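Local coordinates for protein unconventional myosin IB (Entamoeba histolytica, PDB 5XGG) that is an unconventional class I myosin motor whose C-terminal SH3 domain probably recruits partner proteins through proline-rich motifs, at residues Glu19-Thr30 and Gly41-Pro51. Numbering follows the deposited sequence.
Sequences EELSFKVGDIIT and GELNGQEGWIP
The 19-30 segment clasps the hairpin of 41-51 by backbone pairing at both its ends, with a shared apolar core between them, in the middle of a small all-beta domain. At one end W49 N donates to E19 O (2.9 Å, N-H...O 168°) and L21 N to W49 O, which makes E20 and W49 a single bridge. At the other, T30 and E42 form an antiparallel hydrogen-bonded pair, T30 N donating to E42 O and E42 N to T30 O (2.8 Å); a water joins I28 O, T30 OG1 and E42 O beside it. This is the SH3 fold: 19-27 belongs to the RT loop, which returns through a type II turn at K24-D27 into strand 28-35, and a type I' turn at L43-Q46 makes the distal hairpin. L21, its CG anti to the backbone N (chi1 176°), sends CD2 to 4.1 Å from L43 CB, and L21 CB packs on I50 CG2. I50 CG2 also comes within 3.6 Å of F23 CE2, the two side chains crossing at about a right angle; within 19-30, I29 CD1 lies over one face of the F23 ring, 3.7 Å above its plane and displaced toward the rim. L43 CD2 sits 3.6 Å from D27 OD2, an oxygen that accepts a hydrogen bond from K24 N, which approaches from above the carboxylate plane; D27 OD1 forms a salt bridge with K24 NZ through its syn lone pair.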
ATOM      1  N   GLU A  19      13.748  -4.881  -0.403  1.00  9.70           N
ATOM      2  CA  GLU A  19      12.838  -4.682  -1.488  1.00 10.19           C
ATOM      3  C   GLU A  19      11.402  -4.594  -1.018  1.00  8.47           C
ATOM      4  O   GLU A  19      10.485  -4.379  -1.816  1.00  7.22           O
ATOM      5  CB  GLU A  19      12.929  -5.764  -2.504  1.00 10.95           C
ATOM      6  CG  GLU A  19      14.241  -5.826  -3.283  1.00 13.17           C
ATOM      7  CD  GLU A  19      15.427  -6.340  -2.510  1.00 15.29           C
ATOM      8  OE1 GLU A  19      15.289  -7.145  -1.564  1.00 16.27           O
ATOM      9  OE2 GLU A  19      16.553  -5.959  -2.936  1.00 21.70           O
ATOM     10  N   GLU A  20      11.195  -4.818   0.287  1.00  7.98           N
ATOM     11  CA  GLU A  20       9.881  -4.597   0.918  1.00  7.56           C
ATOM     12  C   GLU A  20       9.833  -3.195   1.557  1.00  8.27           C
ATOM     13  O   GLU A  20      10.865  -2.506   1.826  1.00  8.61           O
ATOM     14  CB  GLU A  20       9.557  -5.714   1.933  1.00  7.31           C
ATOM     15  CG  GLU A  20       9.084  -6.982   1.241  1.00  7.87           C
ATOM     16  CD  GLU A  20       9.041  -8.161   2.174  1.00  9.25           C
ATOM     17  OE1 GLU A  20       8.930  -7.989   3.380  1.00 10.45           O
ATOM     18  OE2 GLU A  20       9.063  -9.318   1.653  1.00  9.30           O
ATOM     19  N   LEU A  21       8.584  -2.805   1.841  1.00  8.19           N
ATOM     20  CA  LEU A  21       8.256  -1.524   2.470  1.00  8.32           C
ATOM     21  C   LEU A  21       7.658  -1.767   3.836  1.00  8.23           C
ATOM     22  O   LEU A  21       6.618  -2.421   3.994  1.00  7.90           O
ATOM     23  CB  LEU A  21       7.316  -0.748   1.540  1.00  8.47           C
ATOM     24  CG  LEU A  21       6.751   0.597   2.032  1.00  8.13           C
ATOM     25  CD1 LEU A  21       7.846   1.620   2.122  1.00  8.51           C
ATOM     26  CD2 LEU A  21       5.584   1.024   1.027  1.00  8.09           C
ATOM     27  N   SER A  22       8.232  -1.150   4.861  1.00  7.55           N
ATOM     28  CA  SER A  22       7.610  -1.089   6.181  1.00  8.01           C
ATOM     29  C   SER A  22       6.561  -0.001   6.323  1.00  7.79           C
ATOM     30  O   SER A  22       6.571   0.990   5.546  1.00  7.97           O
ATOM     31  CB  SER A  22       8.672  -0.840   7.270  1.00  8.84           C
ATOM     32  OG  SER A  22       9.748  -1.767   7.213  1.00  9.72           O
ATOM     33  N   PHE A  23       5.653  -0.189   7.290  1.00  7.62           N
ATOM     34  CA  PHE A  23       4.578   0.777   7.471  1.00  8.06           C
ATOM     35  C   PHE A  23       3.921   0.511   8.820  1.00  8.51           C
ATOM     36  O   PHE A  23       4.131  -0.527   9.461  1.00  9.34           O
ATOM     37  CB  PHE A  23       3.545   0.756   6.285  1.00  7.28           C
ATOM     38  CG  PHE A  23       3.003  -0.567   5.987  1.00  6.96           C
ATOM     39  CD1 PHE A  23       1.827  -1.051   6.640  1.00  6.81           C
ATOM     40  CD2 PHE A  23       3.592  -1.365   4.983  1.00  7.73           C
ATOM     41  CE1 PHE A  23       1.347  -2.348   6.358  1.00  6.40           C
ATOM     42  CE2 PHE A  23       3.086  -2.659   4.713  1.00  7.19           C
ATOM     43  CZ  PHE A  23       1.952  -3.118   5.377  1.00  6.72           C
ATOM     44  N   LYS A  24       3.155   1.508   9.252  1.00  9.67           N
ATOM     45  CA  LYS A  24       2.439   1.476  10.488  1.00 10.95           C
ATOM     46  C   LYS A  24       0.951   1.552  10.195  1.00 10.18           C
ATOM     47  O   LYS A  24       0.535   1.994   9.128  1.00  8.42           O
ATOM     48  CB  LYS A  24       2.979   2.600  11.384  1.00 16.81           C
ATOM     49  CG  LYS A  24       2.386   3.952  11.232  1.00 22.81           C
ATOM     50  CD  LYS A  24       3.299   5.018  11.888  1.00 29.27           C
ATOM     51  CE  LYS A  24       2.739   6.461  11.716  1.00 34.62           C
ATOM     52  NZ  LYS A  24       2.958   6.988  10.324  1.00 36.79           N
ATOM     53  N   VAL A  25       0.145   1.233  11.185  1.00  9.71           N
ATOM     54  CA  VAL A  25      -1.286   1.230  11.087  1.00  9.27           C
ATOM     55  C   VAL A  25      -1.765   2.600  10.737  1.00  9.35           C
ATOM     56  O   VAL A  25      -1.272   3.577  11.267  1.00 10.20           O
ATOM     57  CB  VAL A  25      -2.004   0.834  12.391  1.00 10.20           C
ATOM     58  CG1 VAL A  25      -3.448   0.628  12.078  1.00 10.80           C
ATOM     59  CG2 VAL A  25      -1.496  -0.460  12.930  1.00 11.68           C
ATOM     60  N   GLY A  26      -2.650   2.655   9.749  1.00  9.00           N
ATOM     61  CA  GLY A  26      -3.191   3.894   9.290  1.00 10.17           C
ATOM     62  C   GLY A  26      -2.518   4.566   8.133  1.00 10.19           C
ATOM     63  O   GLY A  26      -3.091   5.604   7.552  1.00 10.17           O
ATOM     64  N   ASP A  27      -1.288   4.109   7.849  1.00  9.53           N
ATOM     65  CA  ASP A  27      -0.548   4.661   6.730  1.00  8.99           C
ATOM     66  C   ASP A  27      -1.331   4.484   5.483  1.00  9.16           C
ATOM     67  O   ASP A  27      -1.913   3.419   5.250  1.00  9.25           O
ATOM     68  CB  ASP A  27       0.830   4.060   6.567  1.00  8.42           C
ATOM     69  CG  ASP A  27       1.851   4.567   7.581  1.00  9.86           C
ATOM     70  OD1 ASP A  27       1.614   5.574   8.331  1.00 11.08           O
ATOM     71  OD2 ASP A  27       2.957   4.006   7.652  1.00 10.43           O
ATOM     72  N   ILE A  28      -1.329   5.556   4.640  1.00  9.35           N
ATOM     73  CA  ILE A  28      -2.000   5.566   3.323  1.00  9.05           C
ATOM     74  C   ILE A  28      -0.925   5.369   2.262  1.00  7.14           C
ATOM     75  O   ILE A  28       0.003   6.202   2.150  1.00  8.82           O
ATOM     76  CB  ILE A  28      -2.783   6.908   3.004  1.00 10.30           C
ATOM     77  CG1 ILE A  28      -3.737   7.293   4.152  1.00 13.49           C
ATOM     78  CG2 ILE A  28      -3.457   6.845   1.657  1.00 10.18           C
ATOM     79  CD1 ILE A  28      -4.695   6.283   4.511  1.00 14.81           C
ATOM     80  N   ILE A  29      -0.956   4.217   1.644  1.00  6.82           N
ATOM     81  CA  ILE A  29       0.052   3.728   0.705  1.00  7.08           C
ATOM     82  C   ILE A  29      -0.543   3.730  -0.718  1.00  7.38           C
ATOM     83  O   ILE A  29      -1.636   3.234  -0.953  1.00  7.40           O
ATOM     84  CB  ILE A  29       0.546   2.313   1.133  1.00  7.20           C
ATOM     85  CG1 ILE A  29       0.981   2.403   2.572  1.00  7.51           C
ATOM     86  CG2 ILE A  29       1.620   1.841   0.189  1.00  7.29           C
ATOM     87  CD1 ILE A  29       1.233   1.032   3.149  1.00  8.99           C
ATOM     88  N   THR A  30       0.202   4.331  -1.671  1.00  8.00           N
ATOM     89  CA  THR A  30      -0.157   4.336  -3.084  1.00  8.13           C
ATOM     90  C   THR A  30       0.345   3.086  -3.790  1.00  7.58           C
ATOM     91  O   THR A  30       1.476   2.699  -3.609  1.00  8.21           O
ATOM     92  CB  THR A  30       0.417   5.632  -3.684  1.00  8.85           C
ATOM     93  OG1 THR A  30      -0.166   6.773  -2.986  1.00 10.53           O
ATOM     94  CG2 THR A  30       0.044   5.694  -5.180  1.00 10.39           C
ATOM     95  N   GLY A  41       4.053  -0.787  -3.126  1.00  7.52           N
ATOM     96  CA  GLY A  41       3.563   0.441  -2.514  1.00  8.92           C
ATOM     97  C   GLY A  41       4.560   1.552  -2.547  1.00  8.71           C
ATOM     98  O   GLY A  41       5.775   1.300  -2.690  1.00  8.61           O
ATOM     99  N   GLU A  42       4.039   2.764  -2.413  1.00  8.87           N
ATOM    100  CA  GLU A  42       4.785   3.968  -2.312  1.00 10.39           C
ATOM    101  C   GLU A  42       4.269   4.762  -1.155  1.00 10.11           C
ATOM    102  O   GLU A  42       3.083   5.022  -1.107  1.00  9.04           O
ATOM    103  CB  GLU A  42       4.563   4.687  -3.622  1.00 12.93           C
ATOM    104  CG  GLU A  42       5.389   5.908  -3.783  1.00 16.03           C
ATOM    105  CD  GLU A  42       5.014   7.055  -2.955  1.00 20.57           C
ATOM    106  OE1 GLU A  42       3.831   7.358  -2.772  1.00 27.57           O
ATOM    107  OE2 GLU A  42       5.987   7.705  -2.475  1.00 25.60           O
ATOM    108  N   LEU A  43       5.186   5.195  -0.265  1.00  9.71           N
ATOM    109  CA  LEU A  43       4.852   5.873   0.941  1.00 10.93           C
ATOM    110  C   LEU A  43       6.028   6.805   1.289  1.00 11.12           C
ATOM    111  O   LEU A  43       7.115   6.373   1.351  1.00 10.81           O
ATOM    112  CB  LEU A  43       4.668   4.866   2.062  1.00 13.06           C
ATOM    113  CG  LEU A  43       4.409   5.395   3.461  1.00 14.98           C
ATOM    114  CD1 LEU A  43       3.066   6.056   3.512  1.00 14.39           C
ATOM    115  CD2 LEU A  43       4.409   4.176   4.350  1.00 15.07           C
ATOM    116  N   ASN A  44       5.756   8.088   1.430  1.00 12.56           N
ATOM    117  CA  ASN A  44       6.752   9.081   1.856  1.00 14.62           C
ATOM    118  C   ASN A  44       8.044   8.996   0.996  1.00 13.52           C
ATOM    119  O   ASN A  44       9.119   9.058   1.526  1.00 17.68           O
ATOM    120  CB  ASN A  44       7.090   8.831   3.319  1.00 15.82           C
ATOM    121  CG  ASN A  44       5.893   9.041   4.254  1.00 21.43           C
ATOM    122  OD1 ASN A  44       4.986   9.857   3.999  1.00 22.71           O
ATOM    123  ND2 ASN A  44       5.871   8.247   5.322  1.00 27.58           N
ATOM    124  N   GLY A  45       7.905   8.761  -0.305  1.00 11.81           N
ATOM    125  CA  GLY A  45       9.015   8.740  -1.183  1.00 11.98           C
ATOM    126  C   GLY A  45       9.819   7.486  -1.175  1.00 13.39           C
ATOM    127  O   GLY A  45      10.891   7.437  -1.832  1.00 15.35           O
ATOM    128  N   GLN A  46       9.300   6.455  -0.517  1.00 11.08           N
ATOM    129  CA  GLN A  46       9.939   5.133  -0.577  1.00 11.75           C
ATOM    130  C   GLN A  46       9.025   4.133  -1.284  1.00 10.08           C
ATOM    131  O   GLN A  46       7.816   4.245  -1.170  1.00  9.10           O
ATOM    132  CB  GLN A  46      10.272   4.627   0.816  1.00 14.58           C
ATOM    133  CG  GLN A  46      11.260   5.472   1.571  1.00 17.68           C
ATOM    134  CD  GLN A  46      11.830   4.689   2.750  1.00 23.53           C
ATOM    135  OE1 GLN A  46      12.289   3.529   2.615  1.00 28.92           O
ATOM    136  NE2 GLN A  46      11.891   5.334   3.888  1.00 29.91           N
ATOM    137  N   GLU A  47       9.592   3.149  -1.963  1.00  9.11           N
ATOM    138  CA  GLU A  47       8.806   2.165  -2.780  1.00  9.48           C
ATOM    139  C   GLU A  47       9.288   0.771  -2.368  1.00  8.83           C
ATOM    140  O   GLU A  47      10.496   0.550  -2.162  1.00  8.78           O
ATOM    141  CB  GLU A  47       9.037   2.434  -4.275  1.00 12.01           C
ATOM    142  CG  GLU A  47       8.483   1.466  -5.269  1.00 16.67           C
ATOM    143  CD  GLU A  47       8.988   1.692  -6.705  1.00 19.04           C
ATOM    144  OE1 GLU A  47      10.056   2.308  -6.929  1.00 26.70           O
ATOM    145  OE2 GLU A  47       8.466   0.969  -7.588  1.00 24.82           O
ATOM    146  N   GLY A  48       8.354  -0.114  -2.133  1.00  7.11           N
ATOM    147  CA  GLY A  48       8.711  -1.502  -1.875  1.00  6.92           C
ATOM    148  C   GLY A  48       7.458  -2.380  -1.873  1.00  6.70           C
ATOM    149  O   GLY A  48       6.325  -1.896  -1.853  1.00  6.60           O
ATOM    150  N   TRP A  49       7.661  -3.681  -1.843  1.00  6.61           N
ATOM    151  CA  TRP A  49       6.542  -4.580  -1.775  1.00  7.04           C
ATOM    152  C   TRP A  49       5.949  -4.620  -0.363  1.00  7.24           C
ATOM    153  O   TRP A  49       6.648  -4.671   0.640  1.00  7.21           O
ATOM    154  CB  TRP A  49       6.963  -6.018  -2.181  1.00  7.49           C
ATOM    155  CG  TRP A  49       7.440  -6.121  -3.543  1.00  7.88           C
ATOM    156  CD1 TRP A  49       8.743  -6.164  -3.933  1.00  8.75           C
ATOM    157  CD2 TRP A  49       6.643  -6.115  -4.756  1.00  8.21           C
ATOM    158  NE1 TRP A  49       8.808  -6.223  -5.335  1.00  9.25           N
ATOM    159  CE2 TRP A  49       7.550  -6.218  -5.856  1.00  9.35           C
ATOM    160  CE3 TRP A  49       5.270  -6.073  -5.021  1.00  8.71           C
ATOM    161  CZ2 TRP A  49       7.113  -6.175  -7.186  1.00 11.04           C
ATOM    162  CZ3 TRP A  49       4.810  -6.170  -6.316  1.00 10.86           C
ATOM    163  CH2 TRP A  49       5.733  -6.176  -7.423  1.00 10.53           C
ATOM    164  N   ILE A  50       4.628  -4.734  -0.364  1.00  7.11           N
ATOM    165  CA  ILE A  50       3.824  -4.900   0.837  1.00  7.58           C
ATOM    166  C   ILE A  50       2.874  -6.071   0.660  1.00  7.20           C
ATOM    167  O   ILE A  50       2.388  -6.376  -0.413  1.00  7.66           O
ATOM    168  CB  ILE A  50       3.032  -3.634   1.145  1.00  8.19           C
ATOM    169  CG1 ILE A  50       1.866  -3.330   0.122  1.00  8.75           C
ATOM    170  CG2 ILE A  50       3.901  -2.415   1.257  1.00  8.73           C
ATOM    171  CD1 ILE A  50       0.996  -2.135   0.525  1.00  9.83           C
ATOM    172  N   PRO A  51       2.594  -6.783   1.756  1.00  7.13           N
ATOM    173  CA  PRO A  51       1.567  -7.830   1.743  1.00  7.44           C
ATOM    174  C   PRO A  51       0.165  -7.257   1.701  1.00  7.10           C
ATOM    175  O   PRO A  51      -0.189  -6.433   2.571  1.00  5.87           O
ATOM    176  CB  PRO A  51       1.816  -8.534   3.096  1.00  7.55           C
ATOM    177  CG  PRO A  51       2.444  -7.500   3.928  1.00  7.19           C
ATOM    178  CD  PRO A  51       3.196  -6.582   3.052  1.00  7.85           C
TER
HETATM  179  O   HOH W   1       0.916   7.319  -0.413  1.00 22.62           O